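Local coordinates for protein beta sliding clamp (Bartonella birtlesii LL-WM9, PDB 6PTR) that probably encircles DNA as a head-to-tail dimeric ring that tethers DNA polymerases for processive synthesis, and here binds the antibiotic griselimycin, at residues Y164-Y169 against I209-V214; R261-G266 against E371-L376. All blocks are in the same frame, centred on the assembly; numbering follows the deposited sequence.

Contact 1: residues Y164-Y169 against I209-V214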
loop_
_atom_site.group_PDB
_atom_site.type_symbol
_atom_site.label_atom_id
_atom_site.label_comp_id
_atom_site.label_asym_id
_atom_site.label_seq_id
_atom_site.Cartn_x
_atom_site.Cartn_y
_atom_site.Cartn_z
ATOM N N TYR C 164 16.848 23.003 11.336
ATOM C CA TYR C 164 17.310 22.566 12.650
ATOM C C TYR C 164 16.173 22.147 13.559
ATOM O O TYR C 164 16.430 21.813 14.715
ATOM C CB TYR C 164 18.192 23.624 13.349
ATOM C CG TYR C 164 17.667 25.034 13.437
ATOM C CD1 TYR C 164 16.666 25.375 14.344
ATOM C CD2 TYR C 164 18.227 26.043 12.661
ATOM C CE1 TYR C 164 16.203 26.699 14.437
ATOM C CE2 TYR C 164 17.774 27.349 12.740
ATOM C CZ TYR C 164 16.766 27.674 13.629
ATOM O OH TYR C 164 16.331 28.983 13.704
ATOM N N LEU C 165 14.928 22.182 13.069
ATOM C CA LEU C 165 13.830 21.468 13.700
ATOM C C LEU C 165 13.662 20.064 13.138
ATOM O O LEU C 165 12.825 19.316 13.638
ATOM C CB LEU C 165 12.502 22.235 13.525
ATOM C CG LEU C 165 12.403 23.620 14.185
ATOM C CD1 LEU C 165 10.950 24.064 14.204
ATOM C CD2 LEU C 165 12.952 23.604 15.592
ATOM N N ASN C 166 14.431 19.688 12.114
ATOM C CA ASN C 166 14.289 18.374 11.475
ATOM C C ASN C 166 15.133 17.331 12.213
ATOM O O ASN C 166 15.946 16.633 11.637
ATOM C CB ASN C 166 14.685 18.445 10.001
ATOM C CG ASN C 166 13.531 18.900 9.092
ATOM O OD1 ASN C 166 13.117 18.176 8.176
ATOM N ND2 ASN C 166 13.001 20.089 9.358
ATOM N N GLY C 167 14.917 17.241 13.514
ATOM C CA GLY C 167 15.651 16.269 14.311
ATOM C C GLY C 167 15.212 16.402 15.745
ATOM O O GLY C 167 14.263 17.127 16.049
ATOM N N ILE C 168 15.920 15.713 16.633
ATOM C CA ILE C 168 15.587 15.699 18.054
ATOM C C ILE C 168 16.718 16.355 18.824
ATOM O O ILE C 168 17.892 16.040 18.604
ATOM C CB ILE C 168 15.361 14.268 18.568
ATOM C CG1 ILE C 168 14.114 13.663 17.940
ATOM C CG2 ILE C 168 15.260 14.265 20.112
ATOM C CD1 ILE C 168 13.881 12.202 18.390
ATOM N N TYR C 169 16.375 17.254 19.729
ATOM C CA TYR C 169 17.389 17.938 20.528
ATOM C C TYR C 169 17.672 17.069 21.744
ATOM O O TYR C 169 16.827 16.947 22.627
ATOM C CB TYR C 169 16.910 19.326 20.929
ATOM C CG TYR C 169 17.925 20.144 21.710
ATOM C CD1 TYR C 169 19.248 20.224 21.290
ATOM C CD2 TYR C 169 17.564 20.823 22.875
ATOM C CE1 TYR C 169 20.201 20.977 22.013
ATOM C CE2 TYR C 169 18.503 21.577 23.584
ATOM C CZ TYR C 169 19.802 21.648 23.140
ATOM O OH TYR C 169 20.727 22.376 23.838
ATOM N N ILE C 209 19.890 15.401 16.696
ATOM C CA ILE C 209 20.021 14.166 15.924
ATOM C C ILE C 209 19.112 14.257 14.706
ATOM O O ILE C 209 17.905 14.486 14.871
ATOM C CB ILE C 209 19.640 12.950 16.772
ATOM C CG1 ILE C 209 20.414 12.962 18.086
ATOM C CG2 ILE C 209 19.814 11.670 15.934
ATOM C CD1 ILE C 209 19.831 12.000 19.152
ATOM N N PRO C 210 19.622 14.093 13.484
ATOM C CA PRO C 210 18.767 14.261 12.292
ATOM C C PRO C 210 17.612 13.269 12.228
ATOM O O PRO C 210 17.716 12.118 12.676
ATOM C CB PRO C 210 19.735 14.041 11.120
ATOM C CG PRO C 210 21.104 14.262 11.717
ATOM C CD PRO C 210 21.022 13.807 13.133
ATOM N N ARG C 211 16.504 13.754 11.663
ATOM C CA ARG C 211 15.293 12.962 11.456
ATOM C C ARG C 211 15.564 11.599 10.819
ATOM O O ARG C 211 14.998 10.587 11.254
ATOM C CB ARG C 211 14.322 13.777 10.590
ATOM C CG ARG C 211 13.027 13.090 10.265
ATOM C CD ARG C 211 12.002 14.089 9.744
ATOM N NE ARG C 211 12.533 14.950 8.690
ATOM C CZ ARG C 211 12.478 14.659 7.397
ATOM N NH1 ARG C 211 12.974 15.501 6.503
ATOM N NH2 ARG C 211 11.930 13.518 6.996
ATOM N N LYS C 212 16.431 11.535 9.797
ATOM C CA LYS C 212 16.655 10.243 9.135
ATOM C C LYS C 212 17.323 9.238 10.065
ATOM O O LYS C 212 16.951 8.056 10.073
ATOM C CB LYS C 212 17.490 10.401 7.859
ATOM C CG LYS C 212 17.792 9.037 7.161
ATOM C CD LYS C 212 18.340 9.249 5.768
ATOM C CE LYS C 212 18.442 7.920 4.979
ATOM N NZ LYS C 212 18.985 8.120 3.628
ATOM N N ALA C 213 18.343 9.671 10.822
ATOM C CA ALA C 213 18.983 8.786 11.787
ATOM C C ALA C 213 17.975 8.306 12.816
ATOM O O ALA C 213 17.943 7.111 13.162
ATOM C CB ALA C 213 20.150 9.502 12.480
ATOM N N VAL C 214 17.131 9.217 13.312
ATOM C CA VAL C 214 16.101 8.817 14.263
ATOM C C VAL C 214 15.225 7.737 13.654
ATOM O O VAL C 214 14.927 6.731 14.298
ATOM C CB VAL C 214 15.257 10.023 14.709
ATOM C CG1 VAL C 214 14.062 9.534 15.522
ATOM C CG2 VAL C 214 16.112 10.996 15.522
#

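Contact 2: residues R261-G266 against E371-L376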
loop_
_atom_site.group_PDB
_atom_site.type_symbol
_atom_site.label_atom_id
_atom_site.label_comp_id
_atom_site.label_asym_id
_atom_site.label_seq_id
_atom_site.Cartn_x
_atom_site.Cartn_y
_atom_site.Cartn_z
ATOM N N ARG C 261 10.693 28.109 26.664
ATOM C CA ARG C 261 9.803 29.256 26.686
ATOM C C ARG C 261 8.380 28.898 26.283
ATOM O O ARG C 261 7.460 29.658 26.607
ATOM C CB ARG C 261 10.327 30.341 25.755
ATOM C CG ARG C 261 11.653 30.918 26.175
ATOM C CD ARG C 261 11.844 32.248 25.504
ATOM N NE ARG C 261 13.243 32.655 25.509
ATOM C CZ ARG C 261 13.624 33.900 25.283
ATOM N NH1 ARG C 261 12.699 34.816 25.042
ATOM N NH2 ARG C 261 14.909 34.224 25.290
ATOM N N VAL C 262 8.168 27.787 25.567
ATOM C CA VAL C 262 6.819 27.498 25.070
ATOM C C VAL C 262 6.044 26.526 25.941
ATOM O O VAL C 262 4.856 26.294 25.676
ATOM C CB VAL C 262 6.815 26.977 23.619
ATOM C CG1 VAL C 262 7.697 27.840 22.755
ATOM C CG2 VAL C 262 7.224 25.503 23.527
ATOM N N ILE C 263 6.657 25.963 26.975
ATOM C CA ILE C 263 5.968 24.945 27.757
ATOM C C ILE C 263 5.154 25.651 28.827
ATOM O O ILE C 263 5.718 26.283 29.729
ATOM C CB ILE C 263 6.974 23.928 28.341
ATOM C CG1 ILE C 263 7.701 23.227 27.190
ATOM C CG2 ILE C 263 6.265 22.931 29.237
ATOM C CD1 ILE C 263 8.699 22.193 27.620
ATOM N N PRO C 264 3.828 25.629 28.742
ATOM C CA PRO C 264 3.023 26.444 29.652
ATOM C C PRO C 264 2.885 25.725 30.982
ATOM O O PRO C 264 2.156 24.737 31.103
ATOM C CB PRO C 264 1.679 26.562 28.911
ATOM C CG PRO C 264 1.570 25.328 28.118
ATOM C CD PRO C 264 2.994 24.855 27.800
ATOM N N LEU C 265 3.612 26.193 31.973
ATOM C CA LEU C 265 3.473 25.576 33.282
ATOM C C LEU C 265 2.434 26.271 34.143
ATOM O O LEU C 265 2.078 25.744 35.202
ATOM C CB LEU C 265 4.828 25.533 33.995
ATOM C CG LEU C 265 5.860 24.650 33.276
ATOM C CD1 LEU C 265 7.164 24.575 34.061
ATOM C CD2 LEU C 265 5.309 23.235 32.979
ATOM N N GLY C 266 1.912 27.409 33.704
ATOM C CA GLY C 266 0.913 28.127 34.455
ATOM C C GLY C 266 -0.529 27.962 34.026
ATOM O O GLY C 266 -1.399 28.583 34.636
ATOM N N GLU C 371 7.123 12.007 33.376
ATOM C CA GLU C 371 8.371 12.144 32.638
ATOM C C GLU C 371 8.183 12.660 31.211
ATOM O O GLU C 371 9.155 13.142 30.616
ATOM C CB GLU C 371 9.119 10.804 32.604
ATOM C CG GLU C 371 8.578 9.791 31.595
ATOM C CD GLU C 371 7.513 8.864 32.157
ATOM O OE1 GLU C 371 7.670 8.421 33.313
ATOM O OE2 GLU C 371 6.528 8.570 31.438
ATOM N N VAL C 372 6.970 12.597 30.668
ATOM C CA VAL C 372 6.673 12.956 29.280
ATOM C C VAL C 372 5.596 14.032 29.267
ATOM O O VAL C 372 4.578 13.895 29.951
ATOM C CB VAL C 372 6.181 11.723 28.490
ATOM C CG1 VAL C 372 5.936 12.068 27.030
ATOM C CG2 VAL C 372 7.167 10.568 28.614
ATOM N N LEU C 373 5.771 15.064 28.442
ATOM C CA LEU C 373 4.678 16.004 28.245
ATOM C C LEU C 373 4.623 16.394 26.779
ATOM O O LEU C 373 5.619 16.320 26.054
ATOM C CB LEU C 373 4.818 17.254 29.120
ATOM C CG LEU C 373 6.059 18.143 28.990
ATOM C CD1 LEU C 373 5.887 19.196 27.877
ATOM C CD2 LEU C 373 6.401 18.809 30.334
ATOM N N TYR C 374 3.448 16.838 26.360
ATOM C CA TYR C 374 3.264 17.329 25.014
ATOM C C TYR C 374 2.681 18.731 25.080
ATOM O O TYR C 374 1.945 19.080 26.011
ATOM C CB TYR C 374 2.349 16.404 24.210
ATOM C CG TYR C 374 2.880 15.011 24.216
ATOM C CD1 TYR C 374 3.941 14.667 23.377
ATOM C CD2 TYR C 374 2.385 14.054 25.100
ATOM C CE1 TYR C 374 4.472 13.405 23.389
ATOM C CE2 TYR C 374 2.918 12.762 25.120
ATOM C CZ TYR C 374 3.967 12.455 24.263
ATOM O OH TYR C 374 4.499 11.197 24.278
ATOM N N VAL C 375 3.031 19.541 24.095
ATOM C CA VAL C 375 2.461 20.872 23.952
ATOM C C VAL C 375 1.842 20.982 22.563
ATOM O O VAL C 375 2.418 20.521 21.570
ATOM C CB VAL C 375 3.529 21.960 24.175
ATOM C CG1 VAL C 375 2.894 23.352 24.119
ATOM C CG2 VAL C 375 4.245 21.759 25.485
ATOM N N LEU C 376 0.666 21.593 22.489
ATOM C CA LEU C 376 0.021 21.759 21.192
ATOM C C LEU C 376 -0.527 23.173 21.071
ATOM O O LEU C 376 -1.274 23.636 21.943
ATOM C CB LEU C 376 -1.107 20.745 21.016
ATOM C CG LEU C 376 -1.852 20.834 19.683
ATOM C CD1 LEU C 376 -0.908 20.527 18.536
ATOM C CD2 LEU C 376 -3.031 19.871 19.708
#

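Contact 1: residues Y164-Y169 against I209-V214
The carboxamide of Asn166 and the guanidinium of Arg211 lie side by side and point the same way, but their planes are turned 70° apart: no face of one covers the other, and the amide oxygen comes to the guanidinium edge. Asn166 OD1 is held there by Arg211 NH1 at 3.2 Å, a somewhat bent bond in the amide carbonyl plane, a little out of the guanidinium plane, and more weakly by Arg211 NE at 3.3 Å. A bend in the arginine chain (chi3 49°), which is otherwise extended as far as chi2, brings these two nitrogens to the oxygen. The other end of the amide, ND2, bonds to the carbonyls of Arg162 and Glu159, so both ends fix its rotation.

Next to this pair the backbones are hydrogen-bonded. Asn166 O accepts from Arg211 N (2.9 Å), the first amide of helix 211-221, with Pro210 at the N-cap. Ile168 and Ile209 then form an antiparallel hydrogen-bonded pair, Ile168 N to Ile209 O 2.9 Å and Ile209 N to Ile168 O 2.8 Å. Between these links Gly167 pairs with Pro210 in a non-hydrogen-bonded bridge, its CA only 2.9 Å from Ile209 O, so the strands close tightly at a residue without a side chain. On the face carrying Ile168 and Ile209, Ile168 reaches CD1 across Val214 at about a right angle, 3.8 Å from Val214 CG2; Leu149 and Thr152 of helix 142-152 also touch Ile168.

The contact thus ties the start of strand 167-173 to a strand-to-helix junction of the central domain. The amide oxygen, held by one guanidinium N-H and more weakly by a second, would probably be polarised by the arginine charge, while Asn166 O satisfies an amide that the helix itself cannot.

Contact 2: residues R261-G266 against E371-L376
Val262, Ile263 and Pro264 run past strand 372-376 without any hydrogen bond to it, the CA atoms of Ile263 and Val375 coming no nearer than 6.6 Å, so side chains carry the contact. Val375 is the hub. Its CG1, anti to the backbone N (chi1 -176°), meets the proline ring at Pro264 CD, 4.0 Å away, the two side chains approaching tip to tip; the same methyl stands 3.9 Å from Val262 O. The other methyl, Val375 CG2, is 4.1 Å from Ile263 CG1, where the isoleucine crosses the valine at about a right angle.

Two residues along the strand, Leu373 turns to the same side. Its CG sits between the backbone N and the carbonyl carbon (chi1 59°), and its CD1 touches both branches of Ile263, at 4.0 Å from Ile263 CG2 and 4.1 Å from Ile263 CD1. Leu363 of the adjoining strand 362-366 lies against both Pro264 and Leu373, while Gln192 of strand 189-196 borders Ile263 and Leu373. Tyr374 and Leu376 point to the other side of the sheet, where they pack on helix 336-345.

Val262 and Val375 also pack on apolar side chains of the bound griselimycin. The loop and the strand together therefore form part of an apolar wall of the peptide's site, in keeping with the hydrophobic protein-binding pocket known in this family. With aliphatic carbons making nearly all the approaches, apart from Val262 O against a methyl, the hold rests on shape and van der Waals packing, without directional bonds.

Contact 1 belongs to the central domain and contact 2 to the C-terminal domain, yet both reach one antiparallel sheet that runs through the two. Strands 179-185 and 189-196 separate strand 167-173 of contact 1 from strand 372-376 of contact 2. The centres of contacts 1 and 2 are about 20 Å apart and their nearest atoms about 10 Å, so they do not touch. Griselimycin packs chiefly on contact 2: Val262 and Val375 meet its apolar side chains, and the neighbouring Arg261 a modified one. From segment 164-169 it meets Tyr164, which lies apart from the strand pairing. Contact 2 thus forms part of the peptide site, whereas contact 1 adjoins it through Tyr164.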